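Local coordinates for 3-hydroxyisobutyryl-CoA hydrolase (Mycobacterium thermoresistibile, PDB 4HDT), which acts as a carnitinyl-CoA dehydratase of the crotonase (enoyl-CoA hydratase/isomerase) family, at the zinc ion site. Sequence-based numbering; all coordinates share one arbitrary frame.

The zinc ion site. Residues 49, 100, 103-105, 351. With ZN (zinc ion), chain B; CL (chloride ion), chain C.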
ATOM      1  N   GLU A  49     -17.384  12.525  10.767  1.00 18.00           N
ATOM      2  CA  GLU A  49     -18.257  11.370  10.461  1.00 18.55           C
ATOM      3  C   GLU A  49     -19.747  11.659  10.695  1.00 20.45           C
ATOM      4  O   GLU A  49     -20.605  11.284   9.853  1.00 20.73           O
ATOM      5  CB  GLU A  49     -17.828  10.171  11.280  1.00 18.37           C
ATOM      6  CG  GLU A  49     -18.481   8.844  10.861  1.00 18.05           C
ATOM      7  CD  GLU A  49     -17.736   7.633  11.381  1.00 17.99           C
ATOM      8  OE1 GLU A  49     -16.809   7.801  12.202  1.00 17.97           O
ATOM      9  OE2 GLU A  49     -18.059   6.478  10.983  1.00 17.46           O
ATOM     10  N   HIS A 100     -10.668   2.296   9.198  1.00  9.31           N
ATOM     11  CA  HIS A 100     -11.713   3.298   9.211  1.00  9.87           C
ATOM     12  C   HIS A 100     -12.047   3.885   7.854  1.00  9.74           C
ATOM     13  O   HIS A 100     -13.195   4.017   7.504  1.00 10.27           O
ATOM     14  CB  HIS A 100     -11.426   4.429  10.173  1.00 10.25           C
ATOM     15  CG  HIS A 100     -12.691   5.093  10.634  1.00 10.95           C
ATOM     16  ND1 HIS A 100     -12.703   6.312  11.274  1.00 11.57           N
ATOM     17  CD2 HIS A 100     -13.988   4.697  10.553  1.00 11.42           C
ATOM     18  CE1 HIS A 100     -13.952   6.627  11.581  1.00 12.15           C
ATOM     19  NE2 HIS A 100     -14.746   5.659  11.157  1.00 11.98           N
ATOM     20  N   ARG A 103     -14.238   1.287   6.095  1.00 10.75           N
ATOM     21  CA  ARG A 103     -15.627   1.293   6.571  1.00 11.60           C
ATOM     22  C   ARG A 103     -16.384   2.578   6.348  1.00 11.73           C
ATOM     23  O   ARG A 103     -17.578   2.657   6.634  1.00 12.22           O
ATOM     24  CB  ARG A 103     -15.612   1.157   8.120  1.00 12.32           C
ATOM     25  CG  ARG A 103     -15.173  -0.181   8.567  1.00 12.60           C
ATOM     26  CD  ARG A 103     -15.484  -0.376  10.050  1.00 13.14           C
ATOM     27  NE  ARG A 103     -15.083   0.709  10.952  1.00 13.28           N
ATOM     28  CZ  ARG A 103     -13.860   0.849  11.500  1.00 13.43           C
ATOM     29  NH1 ARG A 103     -12.880  -0.012  11.270  1.00 13.28           N
ATOM     30  NH2 ARG A 103     -13.625   1.853  12.298  1.00 13.64           N
ATOM     31  N   TYR A 104     -15.664   3.647   6.023  1.00 11.43           N
ATOM     32  CA  TYR A 104     -16.220   4.995   6.217  1.00 11.96           C
ATOM     33  C   TYR A 104     -17.606   5.168   5.533  1.00 12.44           C
ATOM     34  O   TYR A 104     -17.793   4.796   4.372  1.00 12.16           O
ATOM     35  CB  TYR A 104     -15.276   6.058   5.702  1.00 11.72           C
ATOM     36  CG  TYR A 104     -15.374   7.421   6.416  1.00 12.15           C
ATOM     37  CD1 TYR A 104     -15.145   7.539   7.781  1.00 12.41           C
ATOM     38  CD2 TYR A 104     -15.750   8.565   5.718  1.00 12.30           C
ATOM     39  CE1 TYR A 104     -15.252   8.746   8.430  1.00 12.87           C
ATOM     40  CE2 TYR A 104     -15.837   9.790   6.337  1.00 12.96           C
ATOM     41  CZ  TYR A 104     -15.581   9.888   7.705  1.00 13.09           C
ATOM     42  OH  TYR A 104     -15.685  11.103   8.352  1.00 14.44           O
ATOM     43  N   PRO A 105     -18.576   5.701   6.265  1.00 13.32           N
ATOM     44  CA  PRO A 105     -19.930   5.761   5.710  1.00 14.22           C
ATOM     45  C   PRO A 105     -20.126   6.809   4.610  1.00 15.04           C
ATOM     46  O   PRO A 105     -20.952   6.580   3.683  1.00 17.10           O
ATOM     47  CB  PRO A 105     -20.802   6.004   6.953  1.00 14.76           C
ATOM     48  CG  PRO A 105     -19.907   6.709   7.910  1.00 14.55           C
ATOM     49  CD  PRO A 105     -18.546   6.114   7.677  1.00 13.76           C
ATOM     50  N   GLU A 351     -14.797   3.553  18.276  1.00 29.96           N
ATOM     51  CA  GLU A 351     -15.450   4.176  17.143  1.00 29.52           C
ATOM     52  C   GLU A 351     -16.286   5.414  17.542  1.00 32.86           C
ATOM     53  O   GLU A 351     -16.874   5.463  18.631  1.00 37.41           O
ATOM     54  CB  GLU A 351     -16.307   3.094  16.463  1.00 28.74           C
ATOM     55  CG  GLU A 351     -17.267   3.570  15.416  1.00 26.65           C
ATOM     56  CD  GLU A 351     -16.602   4.055  14.164  1.00 23.69           C
ATOM     57  OE1 GLU A 351     -17.216   4.925  13.540  1.00 21.87           O
ATOM     58  OE2 GLU A 351     -15.508   3.560  13.812  1.00 23.08           O
TER
HETATM   59 ZN    ZN B 400     -16.738   5.229  11.617  1.00 15.35          ZN
HETATM   60 CL    CL C 405     -17.270   3.291  10.516  1.00 15.81          CL
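A near-tetrahedral zinc ion joins two helices to the C-terminal tail. Glu49, the last residue of helix 35-49, reaches it with an extended side chain, and carboxylate oxygen Glu49 OE2 binds ZN at 1.9 Å. The other oxygen, Glu49 OE1, lies 2.6 Å from ZN, a longer and less certain contact that makes the carboxylate lopsidedly bidentate at most. From helix 85-103, imidazole nitrogen His100 NE2 binds ZN at 2.1 Å, while Tyr104 CD1 sits over one face of the His100 ring, offset toward the rim. Glu351, bent at chi2, binds ZN through Glu351 OE1 at 2.0 Å. A chloride ion, a common crystallisation additive, takes a further position in the modelled shell, with CL 2.3 Å from ZN.

Arg103 runs alongside the chloride. Arg103 CB touches CL at 3.6 Å, and CG runs anti to the carbonyl carbon (chi1 -70°). A turn about the CG-CD bond (chi3 -48°) leaves CD at the margin of the chloride's surroundings and brings Arg103 NE to 3.4 Å from CL. Beyond it, the guanidinium lays one face over CA of His100. Arg103 NH2 lies 3.0 Å from Glu351 OE2, a salt bridge and hydrogen bond (151° at H) that meets this oxygen nearly along its C-O axis and close to the guanidinium plane. Arg103 NH2 on OE2 and the zinc on OE1 together hold the Glu351 carboxylate in its rotation, and the arginine's positive charge may partly offset the anions gathered there.

The site clamps Glu351, the last modelled residue, against helices 35-49 and 85-103. A local stabilising role is plausible, although the zinc may come from crystallisation and the structure alone does not show a catalytic one.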